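Local coordinates for protein vacuolar aminopeptidase 1 (Saccharomyces cerevisiae, PDB 5JGF) that removes N-terminal amino acids from peptides as a zinc-dependent vacuolar aminopeptidase of family M18 and travels as the main cargo of the cytoplasm-to-vacuole pathway, at residues D[63-73]-D[305-316]. Numbering follows the deposited sequence.
Sequences TIRNGTNLSAF and RQGAKGGLLESV
Arg-65 reaches from a beta-hairpin to the segment 305-311, with a 3-10 turn at 308-310, that leads into helix 312-324, which packs on the mixed sheet of this M18 aminopeptidase. A classic beta bulge sets Thr-68 and Asn-69 opposite Arg-65. The polar grip is the arginine's: NH1 donates to Arg-305 O at 2.8 Å and Gly-310 O at 3.0 Å, both acceptors lying in the guanidinium plane, while NH2 pairs with Glu-46 and reaches Gly-310 O through a water. With an alanine in place of Arg-65, the two carbonyls would probably lose their shared donor and Glu-46 its charged mate.

The guanidinium planes of Arg-65 and Arg-305 are nearly parallel, yet it is Arg-65 CG that sits over the Arg-305 face; Arg-305 NH1 is engaged by Gly-424 O of the second subunit. The amides of Asn-66 and Gln-306 stack 13° apart, Gln-306 NE2 lying 3.4 Å from Asn-66 CG, and Arg-426 of the second subunit bonds Asn-66 OD1.

The methyls of Leu-312 and Val-316 carry the packing. Leu-312, its CG anti to the backbone N (chi1 180°), sends CD1 toward Thr-63 and the Arg-65 guanidinium face, and CD2 to 3.4 Å from Asn-69 ND2, which donates to Leu-294 O. One turn on, Val-316 splits its methyls: CG2 meets Ser-71 OG, a hydroxyl hydrogen-bonded with Thr-293, and CG1 makes a CH-pi contact 3.6 Å from the Phe-73 ring centroid.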
loop_
_atom_site.group_PDB
_atom_site.type_symbol
_atom_site.label_atom_id
_atom_site.label_comp_id
_atom_site.label_asym_id
_atom_site.label_seq_id
_atom_site.Cartn_x
_atom_site.Cartn_y
_atom_site.Cartn_z
ATOM N N THR D 63 -17.186 10.558 57.002
ATOM C CA THR D 63 -15.747 10.671 57.135
ATOM C C THR D 63 -15.190 11.004 55.760
ATOM O O THR D 63 -15.883 10.855 54.748
ATOM C CB THR D 63 -15.112 9.362 57.662
ATOM O OG1 THR D 63 -13.725 9.585 57.939
ATOM C CG2 THR D 63 -15.251 8.235 56.637
ATOM N N ILE D 64 -13.947 11.461 55.724
ATOM C CA ILE D 64 -13.320 11.831 54.467
ATOM C C ILE D 64 -11.906 11.290 54.412
ATOM O O ILE D 64 -11.200 11.265 55.420
ATOM C CB ILE D 64 -13.273 13.366 54.311
ATOM C CG1 ILE D 64 -14.695 13.930 54.354
ATOM C CG2 ILE D 64 -12.590 13.745 52.995
ATOM C CD1 ILE D 64 -14.751 15.444 54.371
ATOM N N ARG D 65 -11.500 10.842 53.231
ATOM C CA ARG D 65 -10.156 10.331 53.039
ATOM C C ARG D 65 -9.503 11.123 51.911
ATOM O O ARG D 65 -10.114 11.327 50.862
ATOM C CB ARG D 65 -10.188 8.846 52.663
ATOM C CG ARG D 65 -8.806 8.278 52.338
ATOM C CD ARG D 65 -8.878 6.815 51.943
ATOM N NE ARG D 65 -9.351 5.973 53.037
ATOM C CZ ARG D 65 -9.545 4.662 52.944
ATOM N NH1 ARG D 65 -9.307 4.031 51.798
ATOM N NH2 ARG D 65 -9.975 3.979 53.998
ATOM N N ASN D 66 -8.280 11.595 52.146
ATOM C CA ASN D 66 -7.524 12.333 51.132
ATOM C C ASN D 66 -8.193 13.634 50.694
ATOM O O ASN D 66 -7.700 14.317 49.795
ATOM C CB ASN D 66 -7.314 11.430 49.907
ATOM C CG ASN D 66 -6.172 11.895 49.022
ATOM O OD1 ASN D 66 -5.021 11.918 49.448
ATOM N ND2 ASN D 66 -6.489 12.265 47.780
ATOM N N GLY D 67 -9.312 13.974 51.328
ATOM C CA GLY D 67 -10.036 15.181 50.968
ATOM C C GLY D 67 -10.801 15.041 49.658
ATOM O O GLY D 67 -11.351 16.016 49.152
ATOM N N THR D 68 -10.852 13.824 49.117
ATOM C CA THR D 68 -11.526 13.573 47.841
ATOM C C THR D 68 -12.377 12.300 47.822
ATOM O O THR D 68 -12.940 11.945 46.787
ATOM C CB THR D 68 -10.492 13.439 46.701
ATOM O OG1 THR D 68 -9.627 12.327 46.979
ATOM C CG2 THR D 68 -9.651 14.696 46.580
ATOM N N ASN D 69 -12.465 11.625 48.964
ATOM C CA ASN D 69 -13.198 10.363 49.104
ATOM C C ASN D 69 -14.049 10.540 50.367
ATOM O O ASN D 69 -13.512 10.643 51.470
ATOM C CB ASN D 69 -12.151 9.251 49.268
ATOM C CG ASN D 69 -12.736 7.843 49.342
ATOM O OD1 ASN D 69 -12.018 6.911 49.710
ATOM N ND2 ASN D 69 -14.003 7.673 48.985
ATOM N N LEU D 70 -15.367 10.591 50.203
ATOM C CA LEU D 70 -16.264 10.807 51.335
ATOM C C LEU D 70 -17.330 9.734 51.491
ATOM O O LEU D 70 -17.855 9.214 50.509
ATOM C CB LEU D 70 -16.934 12.182 51.195
ATOM C CG LEU D 70 -17.952 12.651 52.247
ATOM C CD1 LEU D 70 -17.986 14.165 52.272
ATOM C CD2 LEU D 70 -19.333 12.091 51.938
ATOM N N SER D 71 -17.634 9.398 52.741
ATOM C CA SER D 71 -18.663 8.411 53.032
ATOM C C SER D 71 -19.577 8.957 54.118
ATOM O O SER D 71 -19.126 9.265 55.221
ATOM C CB SER D 71 -18.046 7.095 53.505
ATOM O OG SER D 71 -19.061 6.137 53.761
ATOM N N ALA D 72 -20.854 9.101 53.784
ATOM C CA ALA D 72 -21.845 9.593 54.731
ATOM C C ALA D 72 -22.727 8.402 55.051
ATOM O O ALA D 72 -23.102 7.646 54.152
ATOM C CB ALA D 72 -22.671 10.704 54.103
ATOM N N PHE D 73 -23.054 8.216 56.325
ATOM C CA PHE D 73 -23.890 7.089 56.688
ATOM C C PHE D 73 -24.821 7.342 57.864
ATOM O O PHE D 73 -24.586 8.224 58.693
ATOM C CB PHE D 73 -23.022 5.849 56.948
ATOM C CG PHE D 73 -21.952 6.044 57.995
ATOM C CD1 PHE D 73 -22.115 5.532 59.280
ATOM C CD2 PHE D 73 -20.762 6.699 57.684
ATOM C CE1 PHE D 73 -21.104 5.661 60.239
ATOM C CE2 PHE D 73 -19.747 6.833 58.634
ATOM C CZ PHE D 73 -19.918 6.311 59.914
ATOM N N ARG D 305 -5.933 4.572 47.011
ATOM C CA ARG D 305 -6.568 4.441 48.316
ATOM C C ARG D 305 -7.860 5.244 48.411
ATOM O O ARG D 305 -8.736 4.913 49.208
ATOM C CB ARG D 305 -5.602 4.850 49.431
ATOM C CG ARG D 305 -5.432 6.336 49.613
ATOM C CD ARG D 305 -4.429 6.622 50.720
ATOM N NE ARG D 305 -4.405 8.042 51.037
ATOM C CZ ARG D 305 -4.813 8.556 52.189
ATOM N NH1 ARG D 305 -5.267 7.766 53.151
ATOM N NH2 ARG D 305 -4.792 9.869 52.366
ATOM N N GLN D 306 -7.990 6.282 47.583
ATOM C CA GLN D 306 -9.188 7.113 47.605
ATOM C C GLN D 306 -10.202 6.712 46.530
ATOM O O GLN D 306 -11.231 7.363 46.360
ATOM C CB GLN D 306 -8.820 8.600 47.461
ATOM C CG GLN D 306 -8.066 8.965 46.182
ATOM C CD GLN D 306 -6.549 8.947 46.346
ATOM O OE1 GLN D 306 -5.806 9.102 45.372
ATOM N NE2 GLN D 306 -6.084 8.772 47.574
ATOM N N GLY D 307 -9.897 5.637 45.810
ATOM C CA GLY D 307 -10.793 5.136 44.782
ATOM C C GLY D 307 -11.608 3.979 45.335
ATOM O O GLY D 307 -11.385 3.554 46.471
ATOM N N ALA D 308 -12.541 3.457 44.543
ATOM C CA ALA D 308 -13.386 2.351 44.994
ATOM C C ALA D 308 -12.605 1.147 45.506
ATOM O O ALA D 308 -13.034 0.490 46.450
ATOM C CB ALA D 308 -14.330 1.914 43.874
ATOM N N LYS D 309 -11.465 0.852 44.889
ATOM C CA LYS D 309 -10.672 -0.293 45.314
ATOM C C LYS D 309 -9.956 -0.038 46.641
ATOM O O LYS D 309 -9.418 -0.969 47.241
ATOM C CB LYS D 309 -9.668 -0.674 44.220
ATOM C CG LYS D 309 -10.336 -1.125 42.915
ATOM C CD LYS D 309 -9.310 -1.444 41.832
ATOM C CE LYS D 309 -9.978 -1.799 40.505
ATOM N NZ LYS D 309 -10.747 -3.077 40.566
ATOM N N GLY D 310 -9.974 1.217 47.091
ATOM C CA GLY D 310 -9.343 1.596 48.349
ATOM C C GLY D 310 -10.148 1.166 49.568
ATOM O O GLY D 310 -9.681 1.263 50.703
ATOM N N GLY D 311 -11.377 0.719 49.324
ATOM C CA GLY D 311 -12.243 0.212 50.379
ATOM C C GLY D 311 -12.789 1.089 51.494
ATOM O O GLY D 311 -13.000 0.591 52.600
ATOM N N LEU D 312 -13.043 2.367 51.238
ATOM C CA LEU D 312 -13.584 3.216 52.300
ATOM C C LEU D 312 -14.952 2.710 52.768
ATOM O O LEU D 312 -15.270 2.771 53.957
ATOM C CB LEU D 312 -13.697 4.670 51.834
ATOM C CG LEU D 312 -14.265 5.637 52.884
ATOM C CD1 LEU D 312 -13.369 5.630 54.129
ATOM C CD2 LEU D 312 -14.363 7.040 52.301
ATOM N N LEU D 313 -15.759 2.209 51.834
ATOM C CA LEU D 313 -17.083 1.692 52.173
ATOM C C LEU D 313 -16.977 0.543 53.166
ATOM O O LEU D 313 -17.630 0.551 54.213
ATOM C CB LEU D 313 -17.802 1.199 50.916
ATOM C CG LEU D 313 -19.105 0.430 51.158
ATOM C CD1 LEU D 313 -20.153 1.351 51.759
ATOM C CD2 LEU D 313 -19.600 -0.154 49.843
ATOM N N GLU D 314 -16.157 -0.446 52.821
ATOM C CA GLU D 314 -15.952 -1.611 53.669
ATOM C C GLU D 314 -15.416 -1.185 55.034
ATOM O O GLU D 314 -15.795 -1.747 56.064
ATOM C CB GLU D 314 -14.964 -2.585 53.006
ATOM C CG GLU D 314 -15.411 -3.142 51.647
ATOM C CD GLU D 314 -14.932 -2.308 50.461
ATOM O OE1 GLU D 314 -15.400 -1.166 50.290
ATOM O OE2 GLU D 314 -14.079 -2.801 49.694
ATOM N N SER D 315 -14.535 -0.192 55.034
ATOM C CA SER D 315 -13.954 0.311 56.274
ATOM C C SER D 315 -15.023 0.924 57.174
ATOM O O SER D 315 -15.081 0.635 58.369
ATOM C CB SER D 315 -12.886 1.361 55.970
ATOM O OG SER D 315 -12.400 1.941 57.170
ATOM N N VAL D 316 -15.857 1.776 56.592
ATOM C CA VAL D 316 -16.930 2.434 57.326
ATOM C C VAL D 316 -17.853 1.413 57.982
ATOM O O VAL D 316 -18.186 1.535 59.161
ATOM C CB VAL D 316 -17.762 3.346 56.390
ATOM C CG1 VAL D 316 -19.059 3.769 57.076
ATOM C CG2 VAL D 316 -16.946 4.572 56.006
HETATM O O HOH W 1 -9.649 1.133 53.873
HETATM O O HOH W 2 -3.444 9.149 48.509
HETATM O O HOH W 3 -6.347 11.319 54.210
HETATM O O HOH W 4 -12.105 4.233 49.116
#